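Local coordinates for RNA-dependent RNA polymerase (Toscana virus, PDB 6QW0), which probably acts as the cap-snatching endonuclease of the viral L protein, a manganese-binding nuclease that would cleave capped host RNA to prime viral transcription, at residues L21-S26 against S138-A143; E128-M133 against R144-K149. All coordinates share one frame; numbering follows the deposited sequence.

Contact 1. Residues L21-S26 against S138-A143; sequences LRRYES and SADLAA. With SO4 (sulfate ion), chain E.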
loop_
_atom_site.group_PDB
_atom_site.type_symbol
_atom_site.label_atom_id
_atom_site.label_comp_id
_atom_site.label_asym_id
_atom_site.label_seq_id
_atom_site.Cartn_x
_atom_site.Cartn_y
_atom_site.Cartn_z
ATOM N N LEU A 21 -7.358 12.879 3.589
ATOM C CA LEU A 21 -6.264 12.731 2.636
ATOM C C LEU A 21 -5.431 14.002 2.579
ATOM O O LEU A 21 -5.963 15.116 2.593
ATOM C CB LEU A 21 -6.802 12.405 1.244
ATOM C CG LEU A 21 -7.503 11.052 1.066
ATOM C CD1 LEU A 21 -8.256 11.053 -0.246
ATOM C CD2 LEU A 21 -6.533 9.849 1.154
ATOM N N ARG A 22 -4.116 13.820 2.522
ATOM C CA ARG A 22 -3.151 14.903 2.412
ATOM C C ARG A 22 -2.313 14.710 1.157
ATOM O O ARG A 22 -2.045 13.579 0.728
ATOM C CB ARG A 22 -2.232 14.947 3.641
ATOM C CG ARG A 22 -2.991 15.187 4.964
ATOM C CD ARG A 22 -2.108 14.936 6.183
ATOM N NE ARG A 22 -0.800 15.561 6.021
ATOM C CZ ARG A 22 0.195 15.474 6.899
ATOM N NH1 ARG A 22 0.039 14.791 8.026
ATOM N NH2 ARG A 22 1.353 16.071 6.643
ATOM N N ARG A 23 -1.855 15.826 0.595
ATOM C CA ARG A 23 -0.943 15.785 -0.541
ATOM C C ARG A 23 0.487 15.973 -0.062
ATOM O O ARG A 23 0.776 16.879 0.729
ATOM C CB ARG A 23 -1.296 16.850 -1.579
ATOM C CG ARG A 23 -2.725 16.762 -2.081
ATOM C CD ARG A 23 -2.871 17.359 -3.470
ATOM N NE ARG A 23 -4.183 17.053 -4.033
ATOM C CZ ARG A 23 -4.534 17.316 -5.285
ATOM N NH1 ARG A 23 -3.668 17.899 -6.113
ATOM N NH2 ARG A 23 -5.749 17.001 -5.704
ATOM N N TYR A 24 1.376 15.110 -0.543
ATOM C CA TYR A 24 2.790 15.137 -0.210
ATOM C C TYR A 24 3.585 15.255 -1.498
ATOM O O TYR A 24 3.261 14.597 -2.486
ATOM C CB TYR A 24 3.231 13.858 0.493
ATOM C CG TYR A 24 2.602 13.581 1.836
ATOM C CD1 TYR A 24 3.184 14.053 2.994
ATOM C CD2 TYR A 24 1.462 12.801 1.940
ATOM C CE1 TYR A 24 2.651 13.774 4.233
ATOM C CE2 TYR A 24 0.907 12.524 3.186
ATOM C CZ TYR A 24 1.521 13.013 4.321
ATOM O OH TYR A 24 1.021 12.750 5.575
ATOM N N GLU A 25 4.615 16.091 -1.495
ATOM C CA GLU A 25 5.496 16.197 -2.650
ATOM C C GLU A 25 6.801 15.474 -2.359
ATOM O O GLU A 25 7.335 15.563 -1.250
ATOM C CB GLU A 25 5.772 17.664 -2.997
ATOM C CG GLU A 25 4.579 18.391 -3.617
ATOM C CD GLU A 25 3.500 18.737 -2.600
ATOM O OE1 GLU A 25 2.306 18.495 -2.886
ATOM O OE2 GLU A 25 3.844 19.252 -1.513
ATOM N N SER A 26 7.318 14.761 -3.360
ATOM C CA SER A 26 8.625 14.143 -3.205
ATOM C C SER A 26 9.723 15.207 -3.217
ATOM O O SER A 26 9.536 16.336 -3.686
ATOM C CB SER A 26 8.884 13.101 -4.298
ATOM O OG SER A 26 8.651 13.616 -5.596
ATOM N N SER A 138 -4.649 13.331 -10.434
ATOM C CA SER A 138 -4.973 11.946 -10.751
ATOM C C SER A 138 -4.793 11.050 -9.529
ATOM O O SER A 138 -5.580 10.119 -9.311
ATOM C CB SER A 138 -4.106 11.452 -11.910
ATOM O OG SER A 138 -4.533 10.169 -12.336
ATOM N N ALA A 139 -3.755 11.317 -8.726
ATOM C CA ALA A 139 -3.529 10.532 -7.513
ATOM C C ALA A 139 -4.650 10.736 -6.508
ATOM O O ALA A 139 -5.060 9.786 -5.831
ATOM C CB ALA A 139 -2.188 10.899 -6.882
ATOM N N ASP A 140 -5.148 11.968 -6.377
ATOM C CA ASP A 140 -6.271 12.184 -5.467
ATOM C C ASP A 140 -7.508 11.430 -5.935
ATOM O O ASP A 140 -8.209 10.817 -5.124
ATOM C CB ASP A 140 -6.579 13.668 -5.313
ATOM C CG ASP A 140 -7.813 13.902 -4.452
ATOM O OD1 ASP A 140 -7.672 14.053 -3.219
ATOM O OD2 ASP A 140 -8.932 13.884 -5.005
ATOM N N LEU A 141 -7.780 11.426 -7.243
ATOM C CA LEU A 141 -8.914 10.656 -7.743
ATOM C C LEU A 141 -8.721 9.168 -7.486
ATOM O O LEU A 141 -9.666 8.462 -7.119
ATOM C CB LEU A 141 -9.122 10.921 -9.236
ATOM C CG LEU A 141 -10.231 10.137 -9.943
ATOM C CD1 LEU A 141 -11.589 10.385 -9.298
ATOM C CD2 LEU A 141 -10.265 10.513 -11.419
ATOM N N ALA A 142 -7.501 8.673 -7.668
ATOM C CA ALA A 142 -7.241 7.257 -7.430
ATOM C C ALA A 142 -7.469 6.897 -5.967
ATOM O O ALA A 142 -8.048 5.848 -5.665
ATOM C CB ALA A 142 -5.816 6.914 -7.862
ATOM N N ALA A 143 -7.009 7.753 -5.048
ATOM C CA ALA A 143 -7.256 7.526 -3.623
ATOM C C ALA A 143 -8.747 7.499 -3.316
ATOM O O ALA A 143 -9.224 6.638 -2.570
ATOM C CB ALA A 143 -6.560 8.603 -2.787
HETATM S S SO4 E . 11.590 15.521 -6.839
HETATM O O1 SO4 E . 12.864 16.022 -6.348
HETATM O O2 SO4 E . 11.744 15.011 -8.198
HETATM O O3 SO4 E . 10.607 16.607 -6.823
HETATM O O4 SO4 E . 11.155 14.446 -5.961
#
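Arg-23 reaches across from the strand to the helix with its chain extended from CG to NE, and its side chain crosses that of Asp-140 at about a right angle, though their flat ends are turned only 35° apart. The touch is made by the NH2 end, which lies 3.5 Å from Asp-140 CB, so it meets the aspartate's methylene rather than its oxygens. At 4.3 Å, Arg-23 NH2 and Asp-140 OD1 are too far apart for a salt bridge. Each polar end has a stronger partner nearby: Arg-23 NH2 bonds Asn-137 OD1, and Asp-140 OD2 pairs with Arg-144 NE one helical turn on. Strand 22-25 runs antiparallel to strand 174-177 in the mixed sheet of this PD-(D/E)XK nuclease domain, and the contact sets it against helix 136-157. Further along that helix the meeting becomes apolar. Leu-21, just ahead of the strand, turns its branched end to Ala-143, with CD1 3.9 Å and CD2 4.1 Å from Ala-143 CB, both methyls of the fork resting on the same side of it. Ala-143 also touches Ile-167 and Ala-169 of strand 163-171.

Contact 2. Residues E128-M133 against R144-K149; sequences EFTTTM and RNKIAK. With MN3 (manganese (III) ion), chain C; SO4 (sulfate ion), chain G.
Lys-146 lays the aliphatic part of its side chain against Glu-128 and Thr-130, two strand residues whose CB atoms face the helix. Its CG and CD both sit 3.8 Å from Glu-128 CG, methylene against methylene, while CE comes within 3.6 Å of Thr-130 OG1. The lysine chain bends at chi2 (-55°) and then runs straight to NZ, which carries NZ past the carbon contacts toward the metal site.

The polar contacts between the segments go through water. Lys-146 NZ gives a hydrogen bond to water 1, which in turn donates to Glu-128 OE2 at 2.7 Å; a second, weak bond runs from NZ to water 2.

Metal coordination fixes the strand side. Glu-128 OE2 binds the manganese at 2.2 Å and the backbone carbonyl Phe-129 O binds it at 2.3 Å, so consecutive residues supply one side-chain and one main-chain ligand. Waters 2 and 3, His-79 and Asp-114 complete the six ligands.

A sulfate, probably from the crystallisation liquor, rests beside the metal. Thr-130 OG1 donates to its O3 at 2.7 Å, Thr-131 OG1 donates to its O1, and metal-bound water 2 also donates to O3. Thr-130 can do this because OG1 stands anti to the backbone N (chi1 -169°), leaving CG2 to face the helix.

Strand 124-131, helix 136-157 and strand 163-171 form a beta-alpha-beta unit; its first strand supplies two of the four protein ligands and its helix a lysine next to them, consistent with the His-containing PD-(D/E)XK active site of cap-snatching endonucleases.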
loop_
_atom_site.group_PDB
_atom_site.type_symbol
_atom_site.label_atom_id
_atom_site.label_comp_id
_atom_site.label_asym_id
_atom_site.label_seq_id
_atom_site.Cartn_x
_atom_site.Cartn_y
_atom_site.Cartn_z
ATOM N N GLU A 128 -4.971 0.439 1.791
ATOM C CA GLU A 128 -5.009 0.132 0.368
ATOM C C GLU A 128 -3.996 0.999 -0.358
ATOM O O GLU A 128 -3.928 2.212 -0.114
ATOM C CB GLU A 128 -6.405 0.332 -0.224
ATOM C CG GLU A 128 -6.472 0.084 -1.720
ATOM C CD GLU A 128 -6.158 -1.355 -2.127
ATOM O OE1 GLU A 128 -6.251 -2.296 -1.308
ATOM O OE2 GLU A 128 -5.821 -1.550 -3.302
ATOM N N PHE A 129 -3.210 0.363 -1.233
ATOM C CA PHE A 129 -2.196 1.019 -2.052
ATOM C C PHE A 129 -2.712 1.188 -3.476
ATOM O O PHE A 129 -3.438 0.339 -3.993
ATOM C CB PHE A 129 -0.895 0.202 -2.127
ATOM C CG PHE A 129 -0.362 -0.302 -0.806
ATOM C CD1 PHE A 129 -0.255 0.513 0.308
ATOM C CD2 PHE A 129 0.103 -1.608 -0.719
ATOM C CE1 PHE A 129 0.266 0.009 1.506
ATOM C CE2 PHE A 129 0.624 -2.108 0.471
ATOM C CZ PHE A 129 0.702 -1.298 1.576
ATOM N N THR A 130 -2.294 2.263 -4.137
ATOM C CA THR A 130 -2.663 2.415 -5.537
ATOM C C THR A 130 -1.645 3.335 -6.198
ATOM O O THR A 130 -0.847 3.992 -5.524
ATOM C CB THR A 130 -4.111 2.925 -5.681
ATOM O OG1 THR A 130 -4.549 2.828 -7.048
ATOM C CG2 THR A 130 -4.240 4.355 -5.204
ATOM N N THR A 131 -1.621 3.299 -7.530
ATOM C CA THR A 131 -0.679 4.083 -8.324
ATOM C C THR A 131 -1.447 4.855 -9.387
ATOM O O THR A 131 -2.611 4.567 -9.673
ATOM C CB THR A 131 0.366 3.198 -9.020
ATOM O OG1 THR A 131 -0.285 2.419 -10.035
ATOM C CG2 THR A 131 1.039 2.251 -8.033
ATOM N N THR A 132 -0.770 5.829 -9.993
ATOM C CA THR A 132 -1.309 6.506 -11.162
ATOM C C THR A 132 -0.148 6.934 -12.044
ATOM O O THR A 132 0.919 7.288 -11.542
ATOM C CB THR A 132 -2.162 7.730 -10.801
ATOM O OG1 THR A 132 -2.655 8.324 -12.008
ATOM C CG2 THR A 132 -1.354 8.768 -10.035
HETATM N N MSE A 133 -0.364 6.893 -13.354
HETATM C CA MSE A 133 0.621 7.409 -14.298
HETATM C C MSE A 133 0.396 8.900 -14.579
HETATM O O MSE A 133 1.118 9.504 -15.373
HETATM C CB MSE A 133 0.565 6.609 -15.603
HETATM C CG MSE A 133 0.880 5.134 -15.439
HETATM SE SE MSE A 133 2.734 4.850 -14.927
HETATM C CE MSE A 133 3.591 5.535 -16.551
ATOM N N ARG A 144 -9.505 8.435 -3.881
ATOM C CA ARG A 144 -10.937 8.452 -3.606
ATOM C C ARG A 144 -11.645 7.258 -4.225
ATOM O O ARG A 144 -12.623 6.758 -3.656
ATOM C CB ARG A 144 -11.533 9.776 -4.079
ATOM C CG ARG A 144 -10.902 10.913 -3.323
ATOM C CD ARG A 144 -11.529 12.246 -3.559
ATOM N NE ARG A 144 -10.644 13.290 -3.060
ATOM C CZ ARG A 144 -10.588 13.697 -1.796
ATOM N NH1 ARG A 144 -11.376 13.152 -0.874
ATOM N NH2 ARG A 144 -9.741 14.655 -1.456
ATOM N N ASN A 145 -11.159 6.766 -5.366
ATOM C CA ASN A 145 -11.743 5.559 -5.935
ATOM C C ASN A 145 -11.532 4.359 -5.016
ATOM O O ASN A 145 -12.426 3.520 -4.874
ATOM C CB ASN A 145 -11.165 5.298 -7.329
ATOM C CG ASN A 145 -11.703 6.272 -8.369
ATOM O OD1 ASN A 145 -12.765 6.868 -8.180
ATOM N ND2 ASN A 145 -10.975 6.437 -9.468
ATOM N N LYS A 146 -10.367 4.267 -4.367
ATOM C CA LYS A 146 -10.152 3.142 -3.454
ATOM C C LYS A 146 -10.993 3.283 -2.188
ATOM O O LYS A 146 -11.462 2.271 -1.651
ATOM C CB LYS A 146 -8.673 3.003 -3.097
ATOM C CG LYS A 146 -7.795 2.577 -4.251
ATOM C CD LYS A 146 -8.280 1.298 -4.892
ATOM C CE LYS A 146 -7.270 0.792 -5.926
ATOM N NZ LYS A 146 -7.768 -0.453 -6.603
ATOM N N ILE A 147 -11.194 4.511 -1.694
ATOM C CA ILE A 147 -12.128 4.695 -0.582
ATOM C C ILE A 147 -13.512 4.212 -0.986
ATOM O O ILE A 147 -14.153 3.437 -0.267
ATOM C CB ILE A 147 -12.154 6.162 -0.119
ATOM C CG1 ILE A 147 -10.833 6.532 0.545
ATOM C CG2 ILE A 147 -13.319 6.391 0.849
ATOM C CD1 ILE A 147 -10.734 7.988 0.904
ATOM N N ALA A 148 -13.966 4.612 -2.176
ATOM C CA ALA A 148 -15.274 4.168 -2.651
ATOM C C ALA A 148 -15.352 2.656 -2.778
ATOM O O ALA A 148 -16.418 2.070 -2.557
ATOM C CB ALA A 148 -15.588 4.821 -3.998
ATOM N N LYS A 149 -14.238 2.007 -3.127
ATOM C CA LYS A 149 -14.254 0.573 -3.368
ATOM C C LYS A 149 -14.430 -0.215 -2.078
ATOM O O LYS A 149 -15.072 -1.270 -2.084
ATOM C CB LYS A 149 -12.963 0.167 -4.080
ATOM C CG LYS A 149 -12.839 -1.324 -4.369
ATOM C CD LYS A 149 -11.469 -1.637 -4.952
ATOM C CE LYS A 149 -11.362 -3.088 -5.399
ATOM N NZ LYS A 149 -12.206 -3.341 -6.604
HETATM MN MN MN3 C . -3.760 -1.906 -4.111
HETATM S S SO4 G . -3.174 0.134 -9.144
HETATM O O1 SO4 G . -1.750 0.332 -8.912
HETATM O O2 SO4 G . -3.385 -1.241 -9.580
HETATM O O3 SO4 G . -3.954 0.385 -7.928
HETATM O O4 SO4 G . -3.607 1.050 -10.193
HETATM O O HOH W 1 -7.858 -2.627 -4.746
HETATM O O HOH W 2 -4.712 -1.569 -6.244
HETATM O O HOH W 3 -4.402 -3.966 -5.080
#

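Overall arrangement
From the N terminus, the chain enters contact 1 at strand 22-25, passes through the three-stranded antiparallel sheet and on to strand 124-131, where contact 2 begins; helix 136-157 then closes both, first against 21-26 and, directly following along the helix, against 128-133. Contact 1 thus closes a loop of 111 residues and contact 2 one of only 10, and since their segments alternate along the chain the two closures cross rather than nest. Their centres lie 10 Å apart. Thr-132 and Ser-138 join them through their hydroxyls, and Ala-142 CB packs on Thr-130 CG2. Together they fasten one helix to two strands of the mixed sheet, contact 2 at the metal site.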